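Local coordinates for phosphoribosylformylglycinamidine cyclo-ligase (PDB 5AVM), which catalyses the ATP-dependent ring closure of formylglycinamidine ribonucleotide to 5-aminoimidazole ribonucleotide, with release of ADP and phosphate, in purine biosynthesis, at the interface of chains A and B. Residues are numbered along the deposited sequence; one frame, centred on the assembly and turned at random. Chains: chain A/B, Phosphoribosylformylglycinamidine cyclo-ligase.

Contact 1: the interface of chains A and B. Residues chain A 103-104, 136-137; chain B 60-62.
B:Thr60, on strand 54-62 of chain B, buries 58 Å² against strands 96-107 and 133-140 of chain A, in a water-bridged, strand-against-strand patch of the two-fold A/B interface that is likely to help join the dimer. With OG1 anti to the backbone N (chi1 -166°), CG2 takes the crowded place between N and the carbonyl carbon. CG2 of B:Thr60 lies 3.2 Å from the backbone O of A:Asp103 and 3.5 Å from CB of A:Glu137, a carbon that the backbone O of B:Thr60 meets as well. A:Glu137 buries 35 Å²; its CG is anti to the backbone N and a bend at chi2 (54°) carries the carboxylate to B:Asp61. The two acids cross obliquely with their planes 45° apart, and OE2 of A:Glu137 stands 3.1 Å from OD1 of B:Asp61. Two deprotonated carboxylates would repel here, so a shared proton or the bridging waters probably offset the strain. An alanine here would remove OE2 and so would probably loosen the water-bridged link to B:Asp61. Water 1 bridges B:Thr60 N (3.1 Å) and A:Gly136 O (3.0 Å). Water 2 binds OE2 of A:Glu137 and OD1 of B:Asp61, each at 2.7 Å, and the backbone O of B:Thr60 at 3.1 Å.

Contact 2: the interface of chains A and B. Residues chain A 104, 106, 141, 145, 150-151, 153; chain B 104, 106, 141, 144-145, 151, 153.
A:Tyr145 leaves its backbone with CG anti to the carbonyl carbon (chi1 -73°) and runs alongside B:Val144 and B:Tyr145, pointing the same way as both. Its CB comes only loosely near the backbone O of B:Val144, whereas CD1 packs 3.4 Å from CG1 of B:Val144, which sits in plane at the ring edge. Farther out, CE1 meets CE1 of B:Tyr145 at 3.3 Å and CZ packs on that same carbon, so the two phenol rings press together near their tips, while CE2 lies near OD2 of B:Asp151. A:Tyr145 OH is gripped twice: it is hydrogen-bonded to B:Tyr145 OH at 2.7 Å, and it donates to OD2 of B:Asp151, also at 2.7 Å. That carboxylate oxygen accepts through its anti lone pair, the ring and carboxylate planes being 68° apart. OD1 of B:Asp151 uses its syn lone pair for A:Tyr104 OH at 3.0 Å, tip to tip, so two phenols of chain A fix the rotation of one acid. Over a face of the A:Tyr104 ring lies CB of B:Ala153, 3.8 Å from the centroid. The bonds probably favour a charged B:Asp151, while OD2 of A:Asp151, 5.4 Å from OD2 of B:Asp151, would oppose this. The site gathers the C-terminal end of strand 96-107, the start of strand 150-160 and the loop between strands 133-140 and 150-160 with the matching segments of chain B, and the A:Tyr145-B:Tyr145 antiparallel bridge pairs the two loops.

Contact 3: the interface of chains A and B. Residues chain A 100, 102, 134, 157; chain B 56-60, 157.
This is an apolar, strand-on-strand interface between two copies of the same protein, and it supplies apolar packing to what is probably the dimer typical of the AIR synthase family. The evidence is that no N or O of one chain comes within bonding distance of an N or O of the other; chain A contributes carbon only. A:Phe100 buries 51 Å². Its CG takes the crowded position between the backbone N and the carbonyl carbon (chi1 58°), which sends the ring across B:Leu56 at about a right angle. The ring is sandwiched by its own chain, which is likely to fix its orientation: CD2 of A:Leu134 lies 3.7 Å above one face, and CB of A:Val157 3.8 Å above the other, both offset toward the rim. The edge is therefore what faces chain B, where CD1 of B:Leu56 lies in the ring plane, 3.7 Å from CE2 of A:Phe100. A:Leu102 lays both methyls on strand 54-62 of chain B: CD1 is 3.8 Å from CB of B:Ala58, and CD2 is 3.7 Å from the backbone N of B:Thr59. CD2 of A:Leu134 reaches the same strand at the backbone N of B:Ala58, 3.9 Å away. Near the two-fold axis A:Val157 and B:Val157 meet tip to tip, CG2 to CG2 at 3.9 Å. By burying these branches, the site is likely to hold the paired N-terminal domains in register and give the dimer a hydrophobic core.

Contact 1: the interface of chains A and B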
ATOM      1  N   ASP A 103      -2.248  -4.572   3.525  1.00 23.93           N
ATOM      2  CA  ASP A 103      -1.615  -5.049   2.308  1.00 24.40           C
ATOM      3  C   ASP A 103      -2.374  -4.679   1.047  1.00 25.26           C
ATOM      4  O   ASP A 103      -3.598  -4.517   1.046  1.00 24.30           O
ATOM      5  CB  ASP A 103      -1.454  -6.567   2.355  1.00 24.19           C
ATOM      6  CG  ASP A 103      -2.781  -7.285   2.319  1.00 27.78           C
ATOM      7  OD1 ASP A 103      -3.529  -7.196   3.315  1.00 29.52           O
ATOM      8  OD2 ASP A 103      -3.081  -7.930   1.289  1.00 28.45           O
ATOM      9  N   TYR A 104      -1.614  -4.547  -0.030  1.00 26.35           N
ATOM     10  CA  TYR A 104      -2.151  -4.233  -1.339  1.00 27.70           C
ATOM     11  C   TYR A 104      -1.487  -5.207  -2.316  1.00 28.47           C
ATOM     12  O   TYR A 104      -0.263  -5.218  -2.455  1.00 27.17           O
ATOM     13  CB  TYR A 104      -1.822  -2.786  -1.722  1.00 28.16           C
ATOM     14  CG  TYR A 104      -2.196  -2.435  -3.144  1.00 30.00           C
ATOM     15  CD1 TYR A 104      -3.536  -2.355  -3.540  1.00 29.41           C
ATOM     16  CD2 TYR A 104      -1.209  -2.223  -4.108  1.00 30.58           C
ATOM     17  CE1 TYR A 104      -3.876  -2.075  -4.863  1.00 30.08           C
ATOM     18  CE2 TYR A 104      -1.541  -1.944  -5.429  1.00 30.12           C
ATOM     19  CZ  TYR A 104      -2.873  -1.872  -5.801  1.00 30.97           C
ATOM     20  OH  TYR A 104      -3.193  -1.599  -7.116  1.00 30.93           O
ATOM     21  N   GLY A 136      -6.883  -4.337   3.780  1.00 31.34           N
ATOM     22  CA  GLY A 136      -6.176  -4.845   2.620  1.00 30.17           C
ATOM     23  C   GLY A 136      -6.946  -4.518   1.362  1.00 29.20           C
ATOM     24  O   GLY A 136      -8.114  -4.145   1.422  1.00 30.93           O
ATOM     25  N   GLU A 137      -6.295  -4.634   0.218  1.00 27.22           N
ATOM     26  CA  GLU A 137      -6.961  -4.355  -1.035  1.00 27.35           C
ATOM     27  C   GLU A 137      -6.367  -5.289  -2.055  1.00 27.95           C
ATOM     28  O   GLU A 137      -5.242  -5.757  -1.892  1.00 29.03           O
ATOM     29  CB  GLU A 137      -6.746  -2.902  -1.459  1.00 28.92           C
ATOM     30  CG  GLU A 137      -7.532  -2.478  -2.693  1.00 30.95           C
ATOM     31  CD  GLU A 137      -9.029  -2.744  -2.564  1.00 33.74           C
ATOM     32  OE1 GLU A 137      -9.450  -3.918  -2.670  1.00 35.49           O
ATOM     33  OE2 GLU A 137      -9.788  -1.777  -2.350  1.00 35.02           O
TER
ATOM     34  N   THR B  60      -6.436   0.850   2.265  1.00 20.58           N
ATOM     35  CA  THR B  60      -5.404   0.959   1.248  1.00 21.06           C
ATOM     36  C   THR B  60      -6.136   0.751  -0.084  1.00 22.50           C
ATOM     37  O   THR B  60      -7.012  -0.110  -0.188  1.00 22.99           O
ATOM     38  CB  THR B  60      -4.275  -0.083   1.456  1.00 21.35           C
ATOM     39  OG1 THR B  60      -3.152   0.291   0.649  1.00 22.32           O
ATOM     40  CG2 THR B  60      -4.735  -1.495   1.092  1.00 16.99           C
ATOM     41  N   ASP B  61      -5.807   1.558  -1.091  1.00 22.94           N
ATOM     42  CA  ASP B  61      -6.486   1.480  -2.391  1.00 23.28           C
ATOM     43  C   ASP B  61      -5.536   1.723  -3.538  1.00 22.06           C
ATOM     44  O   ASP B  61      -4.381   2.071  -3.334  1.00 23.23           O
ATOM     45  CB  ASP B  61      -7.592   2.544  -2.492  1.00 23.12           C
ATOM     46  CG  ASP B  61      -8.779   2.255  -1.607  1.00 23.93           C
ATOM     47  OD1 ASP B  61      -9.501   1.277  -1.880  1.00 28.58           O
ATOM     48  OD2 ASP B  61      -9.001   3.007  -0.638  1.00 25.55           O
ATOM     49  N   GLY B  62      -6.056   1.559  -4.747  1.00 22.15           N
ATOM     50  CA  GLY B  62      -5.277   1.791  -5.946  1.00 23.41           C
ATOM     51  C   GLY B  62      -6.137   2.588  -6.905  1.00 24.82           C
ATOM     52  O   GLY B  62      -7.362   2.510  -6.838  1.00 25.86           O
TER
HETATM   53  O   HOH W   1      -8.168  -1.632   2.975  1.00 26.92           O
HETATM   54  O   HOH W   2     -10.078  -0.541   0.080  1.00 28.86           O
HETATM   55  O   HOH W   3     -12.245   0.012  -3.125  1.00 32.01           O

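Contact 2: the interface of chains A and B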
ATOM      1  N   TYR A 104      -1.614  -4.547  -0.030  1.00 26.35           N
ATOM      2  CA  TYR A 104      -2.151  -4.233  -1.339  1.00 27.70           C
ATOM      3  C   TYR A 104      -1.487  -5.207  -2.316  1.00 28.47           C
ATOM      4  O   TYR A 104      -0.263  -5.218  -2.455  1.00 27.17           O
ATOM      5  CB  TYR A 104      -1.822  -2.786  -1.722  1.00 28.16           C
ATOM      6  CG  TYR A 104      -2.196  -2.435  -3.144  1.00 30.00           C
ATOM      7  CD1 TYR A 104      -3.536  -2.355  -3.540  1.00 29.41           C
ATOM      8  CD2 TYR A 104      -1.209  -2.223  -4.108  1.00 30.58           C
ATOM      9  CE1 TYR A 104      -3.876  -2.075  -4.863  1.00 30.08           C
ATOM     10  CE2 TYR A 104      -1.541  -1.944  -5.429  1.00 30.12           C
ATOM     11  CZ  TYR A 104      -2.873  -1.872  -5.801  1.00 30.97           C
ATOM     12  OH  TYR A 104      -3.193  -1.599  -7.116  1.00 30.93           O
ATOM     13  N   ALA A 106      -1.656  -6.723  -6.344  1.00 27.23           N
ATOM     14  CA  ALA A 106      -2.177  -6.502  -7.688  1.00 27.60           C
ATOM     15  C   ALA A 106      -1.593  -7.543  -8.641  1.00 27.63           C
ATOM     16  O   ALA A 106      -0.520  -8.085  -8.393  1.00 26.63           O
ATOM     17  CB  ALA A 106      -1.838  -5.101  -8.154  1.00 27.13           C
ATOM     18  N   MET A 141      -5.448  -6.288 -12.846  1.00 28.51           N
ATOM     19  CA  MET A 141      -5.311  -5.395 -13.987  1.00 29.38           C
ATOM     20  C   MET A 141      -4.403  -5.951 -15.081  1.00 30.19           C
ATOM     21  O   MET A 141      -3.257  -5.519 -15.221  1.00 29.92           O
ATOM     22  CB  MET A 141      -4.775  -4.042 -13.511  1.00 28.87           C
ATOM     23  CG  MET A 141      -5.563  -3.436 -12.351  1.00 27.25           C
ATOM     24  SD  MET A 141      -5.088  -1.738 -12.007  1.00 27.81           S
ATOM     25  CE  MET A 141      -3.818  -1.982 -10.792  1.00 27.72           C
ATOM     26  N   TYR A 145      -0.318  -5.261 -15.611  1.00 31.10           N
ATOM     27  CA  TYR A 145       0.690  -6.270 -15.324  1.00 31.35           C
ATOM     28  C   TYR A 145       0.955  -7.234 -16.469  1.00 31.53           C
ATOM     29  O   TYR A 145       0.050  -7.584 -17.230  1.00 31.15           O
ATOM     30  CB  TYR A 145       0.283  -7.052 -14.068  1.00 29.82           C
ATOM     31  CG  TYR A 145       0.462  -6.242 -12.804  1.00 30.40           C
ATOM     32  CD1 TYR A 145       1.713  -6.137 -12.198  1.00 29.16           C
ATOM     33  CD2 TYR A 145      -0.596  -5.509 -12.262  1.00 29.65           C
ATOM     34  CE1 TYR A 145       1.915  -5.321 -11.094  1.00 29.30           C
ATOM     35  CE2 TYR A 145      -0.402  -4.685 -11.155  1.00 30.34           C
ATOM     36  CZ  TYR A 145       0.860  -4.595 -10.578  1.00 29.62           C
ATOM     37  OH  TYR A 145       1.079  -3.769  -9.496  1.00 32.16           O
ATOM     38  N   TRP A 150       2.942 -10.161 -10.568  1.00 29.51           N
ATOM     39  CA  TRP A 150       2.259  -9.732  -9.346  1.00 27.38           C
ATOM     40  C   TRP A 150       3.132  -8.682  -8.683  1.00 28.34           C
ATOM     41  O   TRP A 150       4.300  -8.515  -9.043  1.00 28.93           O
ATOM     42  CB  TRP A 150       2.125 -10.880  -8.336  1.00 24.81           C
ATOM     43  CG  TRP A 150       0.996 -11.842  -8.520  1.00 21.62           C
ATOM     44  CD1 TRP A 150       0.896 -12.819  -9.461  1.00 18.95           C
ATOM     45  CD2 TRP A 150      -0.167 -11.961  -7.689  1.00 20.36           C
ATOM     46  NE1 TRP A 150      -0.251 -13.546  -9.267  1.00 19.03           N
ATOM     47  CE2 TRP A 150      -0.925 -13.038  -8.186  1.00 20.26           C
ATOM     48  CE3 TRP A 150      -0.641 -11.258  -6.570  1.00 20.63           C
ATOM     49  CZ2 TRP A 150      -2.137 -13.434  -7.604  1.00 19.73           C
ATOM     50  CZ3 TRP A 150      -1.847 -11.648  -5.991  1.00 19.31           C
ATOM     51  CH2 TRP A 150      -2.578 -12.727  -6.511  1.00 21.11           C
ATOM     52  N   ASP A 151       2.558  -7.983  -7.709  1.00 28.61           N
ATOM     53  CA  ASP A 151       3.297  -7.002  -6.929  1.00 29.29           C
ATOM     54  C   ASP A 151       2.713  -7.026  -5.534  1.00 27.27           C
ATOM     55  O   ASP A 151       1.520  -6.823  -5.349  1.00 26.66           O
ATOM     56  CB  ASP A 151       3.198  -5.591  -7.511  1.00 32.52           C
ATOM     57  CG  ASP A 151       4.061  -4.586  -6.744  1.00 35.70           C
ATOM     58  OD1 ASP A 151       5.223  -4.916  -6.412  1.00 37.91           O
ATOM     59  OD2 ASP A 151       3.585  -3.464  -6.472  1.00 38.42           O
ATOM     60  N   ALA A 153       2.586  -5.270  -2.113  1.00 23.39           N
ATOM     61  CA  ALA A 153       2.868  -4.008  -1.440  1.00 22.13           C
ATOM     62  C   ALA A 153       2.047  -3.918  -0.155  1.00 21.56           C
ATOM     63  O   ALA A 153       1.096  -4.680   0.039  1.00 22.41           O
ATOM     64  CB  ALA A 153       2.555  -2.826  -2.366  1.00 20.39           C
TER
ATOM     65  N   TYR B 104       2.434   4.413  -2.721  1.00 29.21           N
ATOM     66  CA  TYR B 104       3.399   3.512  -3.345  1.00 29.55           C
ATOM     67  C   TYR B 104       3.217   3.480  -4.860  1.00 30.75           C
ATOM     68  O   TYR B 104       2.367   2.741  -5.361  1.00 31.26           O
ATOM     69  CB  TYR B 104       3.216   2.094  -2.828  1.00 29.74           C
ATOM     70  CG  TYR B 104       4.384   1.190  -3.139  1.00 31.69           C
ATOM     71  CD1 TYR B 104       5.586   1.321  -2.443  1.00 32.66           C
ATOM     72  CD2 TYR B 104       4.292   0.201  -4.119  1.00 33.27           C
ATOM     73  CE1 TYR B 104       6.670   0.493  -2.703  1.00 35.00           C
ATOM     74  CE2 TYR B 104       5.375  -0.642  -4.395  1.00 33.71           C
ATOM     75  CZ  TYR B 104       6.563  -0.488  -3.679  1.00 35.96           C
ATOM     76  OH  TYR B 104       7.648  -1.308  -3.923  1.00 36.34           O
ATOM     77  N   ALA B 106       4.349   2.498  -8.649  1.00 27.34           N
ATOM     78  CA  ALA B 106       5.174   1.512  -9.353  1.00 26.62           C
ATOM     79  C   ALA B 106       4.902   1.537 -10.859  1.00 27.26           C
ATOM     80  O   ALA B 106       3.752   1.560 -11.295  1.00 26.40           O
ATOM     81  CB  ALA B 106       4.912   0.117  -8.794  1.00 25.49           C
ATOM     82  N   MET B 141       9.895  -1.686 -11.882  1.00 31.67           N
ATOM     83  CA  MET B 141      10.049  -3.093 -12.231  1.00 32.11           C
ATOM     84  C   MET B 141       9.534  -3.390 -13.636  1.00 32.10           C
ATOM     85  O   MET B 141       8.378  -3.778 -13.828  1.00 31.27           O
ATOM     86  CB  MET B 141       9.318  -3.973 -11.211  1.00 32.28           C
ATOM     87  CG  MET B 141       9.757  -3.742  -9.764  1.00 32.55           C
ATOM     88  SD  MET B 141       8.811  -4.724  -8.583  1.00 29.63           S
ATOM     89  CE  MET B 141       7.302  -3.770  -8.465  1.00 30.22           C
ATOM     90  N   VAL B 144       7.826  -6.622 -14.262  1.00 29.36           N
ATOM     91  CA  VAL B 144       6.489  -6.860 -13.714  1.00 28.20           C
ATOM     92  C   VAL B 144       5.385  -6.105 -14.472  1.00 28.65           C
ATOM     93  O   VAL B 144       4.282  -6.627 -14.664  1.00 27.51           O
ATOM     94  CB  VAL B 144       6.432  -6.447 -12.208  1.00 27.19           C
ATOM     95  CG1 VAL B 144       5.010  -6.566 -11.673  1.00 24.64           C
ATOM     96  CG2 VAL B 144       7.381  -7.317 -11.390  1.00 25.14           C
ATOM     97  N   TYR B 145       5.702  -4.885 -14.907  1.00 28.43           N
ATOM     98  CA  TYR B 145       4.753  -4.022 -15.597  1.00 30.48           C
ATOM     99  C   TYR B 145       4.815  -4.003 -17.123  1.00 32.69           C
ATOM    100  O   TYR B 145       5.880  -4.169 -17.718  1.00 33.13           O
ATOM    101  CB  TYR B 145       4.918  -2.589 -15.080  1.00 29.37           C
ATOM    102  CG  TYR B 145       4.527  -2.451 -13.635  1.00 31.11           C
ATOM    103  CD1 TYR B 145       3.187  -2.325 -13.274  1.00 31.17           C
ATOM    104  CD2 TYR B 145       5.484  -2.537 -12.619  1.00 29.95           C
ATOM    105  CE1 TYR B 145       2.805  -2.294 -11.936  1.00 33.60           C
ATOM    106  CE2 TYR B 145       5.114  -2.510 -11.272  1.00 30.96           C
ATOM    107  CZ  TYR B 145       3.768  -2.390 -10.937  1.00 32.82           C
ATOM    108  OH  TYR B 145       3.376  -2.380  -9.615  1.00 34.29           O
ATOM    109  N   ASP B 151       1.109   1.875 -11.634  1.00 30.22           N
ATOM    110  CA  ASP B 151       0.136   1.417 -10.653  1.00 29.37           C
ATOM    111  C   ASP B 151       0.232   2.433  -9.525  1.00 29.54           C
ATOM    112  O   ASP B 151       1.280   2.595  -8.898  1.00 30.08           O
ATOM    113  CB  ASP B 151       0.478   0.024 -10.129  1.00 30.45           C
ATOM    114  CG  ASP B 151      -0.638  -0.573  -9.290  1.00 31.61           C
ATOM    115  OD1 ASP B 151      -1.374   0.193  -8.646  1.00 34.02           O
ATOM    116  OD2 ASP B 151      -0.777  -1.810  -9.261  1.00 33.80           O
ATOM    117  N   ALA B 153      -1.093   3.350  -5.981  1.00 23.82           N
ATOM    118  CA  ALA B 153      -1.750   2.847  -4.782  1.00 21.57           C
ATOM    119  C   ALA B 153      -1.380   3.732  -3.609  1.00 21.41           C
ATOM    120  O   ALA B 153      -0.474   4.552  -3.710  1.00 22.65           O
ATOM    121  CB  ALA B 153      -1.324   1.425  -4.511  1.00 19.18           C
TER

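Contact 3: the interface of chains A and B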
ATOM      1  N   PHE A 100       0.055  -1.515  13.256  1.00 18.54           N
ATOM      2  CA  PHE A 100      -0.797  -2.332  12.391  1.00 19.46           C
ATOM      3  C   PHE A 100      -0.359  -2.326  10.929  1.00 20.11           C
ATOM      4  O   PHE A 100       0.348  -1.416  10.485  1.00 20.62           O
ATOM      5  CB  PHE A 100      -2.280  -1.925  12.534  1.00 19.47           C
ATOM      6  CG  PHE A 100      -2.571  -0.474  12.226  1.00 18.30           C
ATOM      7  CD1 PHE A 100      -2.704  -0.035  10.914  1.00 18.29           C
ATOM      8  CD2 PHE A 100      -2.785   0.438  13.258  1.00 18.83           C
ATOM      9  CE1 PHE A 100      -3.054   1.295  10.633  1.00 18.33           C
ATOM     10  CE2 PHE A 100      -3.135   1.767  12.988  1.00 17.93           C
ATOM     11  CZ  PHE A 100      -3.271   2.195  11.675  1.00 17.63           C
ATOM     12  N   LEU A 102      -1.367  -3.174   6.594  1.00 20.95           N
ATOM     13  CA  LEU A 102      -2.372  -3.235   5.535  1.00 21.50           C
ATOM     14  C   LEU A 102      -1.645  -3.666   4.281  1.00 22.25           C
ATOM     15  O   LEU A 102      -0.550  -3.183   3.999  1.00 23.44           O
ATOM     16  CB  LEU A 102      -3.021  -1.869   5.286  1.00 18.85           C
ATOM     17  CG  LEU A 102      -4.068  -1.391   6.287  1.00 18.96           C
ATOM     18  CD1 LEU A 102      -3.443  -0.486   7.316  1.00 16.83           C
ATOM     19  CD2 LEU A 102      -5.140  -0.644   5.545  1.00 18.60           C
ATOM     20  N   LEU A 134      -4.789  -5.108   9.724  1.00 30.59           N
ATOM     21  CA  LEU A 134      -6.014  -4.332   9.688  1.00 31.91           C
ATOM     22  C   LEU A 134      -6.829  -4.481   8.409  1.00 32.92           C
ATOM     23  O   LEU A 134      -7.804  -5.238   8.373  1.00 34.52           O
ATOM     24  CB  LEU A 134      -5.688  -2.858   9.931  1.00 30.19           C
ATOM     25  CG  LEU A 134      -6.728  -2.097  10.741  1.00 26.86           C
ATOM     26  CD1 LEU A 134      -6.814  -2.681  12.132  1.00 27.64           C
ATOM     27  CD2 LEU A 134      -6.340  -0.645  10.801  1.00 26.92           C
ATOM     28  N   VAL A 157       2.125   0.886  10.053  1.00 18.17           N
ATOM     29  CA  VAL A 157       2.038   2.093  10.849  1.00 16.26           C
ATOM     30  C   VAL A 157       2.708   1.784  12.185  1.00 16.44           C
ATOM     31  O   VAL A 157       2.627   0.659  12.682  1.00 15.36           O
ATOM     32  CB  VAL A 157       0.565   2.510  11.062  1.00 16.94           C
ATOM     33  CG1 VAL A 157       0.475   3.683  12.050  1.00 14.03           C
ATOM     34  CG2 VAL A 157      -0.057   2.899   9.718  1.00 15.45           C
TER
ATOM     35  N   LEU B  56      -8.079   3.726  15.815  1.00 18.33           N
ATOM     36  CA  LEU B  56      -7.337   3.916  14.589  1.00 16.36           C
ATOM     37  C   LEU B  56      -7.897   2.980  13.527  1.00 16.53           C
ATOM     38  O   LEU B  56      -8.110   1.788  13.768  1.00 14.80           O
ATOM     39  CB  LEU B  56      -5.851   3.628  14.795  1.00 17.00           C
ATOM     40  CG  LEU B  56      -5.066   4.588  15.694  1.00 18.00           C
ATOM     41  CD1 LEU B  56      -3.602   4.189  15.697  1.00 17.80           C
ATOM     42  CD2 LEU B  56      -5.219   6.015  15.199  1.00 16.82           C
ATOM     43  N   VAL B  57      -8.160   3.545  12.358  1.00 16.71           N
ATOM     44  CA  VAL B  57      -8.670   2.795  11.227  1.00 15.64           C
ATOM     45  C   VAL B  57      -7.828   3.171  10.017  1.00 16.43           C
ATOM     46  O   VAL B  57      -7.037   4.112  10.060  1.00 16.28           O
ATOM     47  CB  VAL B  57     -10.151   3.135  10.933  1.00 16.49           C
ATOM     48  CG1 VAL B  57     -11.031   2.646  12.065  1.00 16.91           C
ATOM     49  CG2 VAL B  57     -10.319   4.627  10.750  1.00 13.20           C
ATOM     50  N   ALA B  58      -7.979   2.422   8.938  1.00 17.46           N
ATOM     51  CA  ALA B  58      -7.233   2.721   7.732  1.00 18.63           C
ATOM     52  C   ALA B  58      -7.760   1.887   6.581  1.00 19.88           C
ATOM     53  O   ALA B  58      -8.518   0.928   6.768  1.00 20.30           O
ATOM     54  CB  ALA B  58      -5.731   2.455   7.939  1.00 16.50           C
ATOM     55  N   THR B  59      -7.339   2.269   5.387  1.00 20.00           N
ATOM     56  CA  THR B  59      -7.742   1.591   4.176  1.00 19.42           C
ATOM     57  C   THR B  59      -6.582   1.776   3.204  1.00 19.98           C
ATOM     58  O   THR B  59      -5.809   2.727   3.334  1.00 19.49           O
ATOM     59  CB  THR B  59      -9.039   2.248   3.604  1.00 18.65           C
ATOM     60  OG1 THR B  59      -9.429   1.589   2.396  1.00 17.39           O
ATOM     61  CG2 THR B  59      -8.815   3.723   3.319  1.00 15.90           C
ATOM     62  N   THR B  60      -6.436   0.850   2.265  1.00 20.58           N
ATOM     63  CA  THR B  60      -5.404   0.959   1.248  1.00 21.06           C
ATOM     64  C   THR B  60      -6.136   0.751  -0.084  1.00 22.50           C
ATOM     65  O   THR B  60      -7.012  -0.110  -0.188  1.00 22.99           O
ATOM     66  CB  THR B  60      -4.275  -0.083   1.456  1.00 21.35           C
ATOM     67  OG1 THR B  60      -3.152   0.291   0.649  1.00 22.32           O
ATOM     68  CG2 THR B  60      -4.735  -1.495   1.092  1.00 16.99           C
ATOM     69  N   VAL B 157      -4.874   6.740   6.758  1.00 19.19           N
ATOM     70  CA  VAL B 157      -5.114   6.397   8.157  1.00 16.78           C
ATOM     71  C   VAL B 157      -6.082   7.430   8.710  1.00 16.79           C
ATOM     72  O   VAL B 157      -6.045   8.599   8.328  1.00 16.94           O
ATOM     73  CB  VAL B 157      -3.793   6.407   8.981  1.00 17.29           C
ATOM     74  CG1 VAL B 157      -4.080   6.143  10.460  1.00 15.03           C
ATOM     75  CG2 VAL B 157      -2.837   5.357   8.431  1.00 12.92           C
TER

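Measured between the centres of their C-alpha atoms, contact 1 lies about 11 Å from contact 2 and 10 Å from contact 3, while contacts 2 and 3 are about 19 Å apart. Contact 1 is thus the middle of a seam, sharing A:Tyr104 with contact 2 and B:Thr60 with contact 3. Strand 96-107 of chain A serves all three; strand 54-62 of chain B serves contacts 1 and 3. The seam grades from apolar through watered to hydrogen-bonded. Two-fold symmetry gives contact 1 and most of contact 3 a twin with the chains exchanged, while contact 2 spans the axis, which would favour a firmly joined dimer.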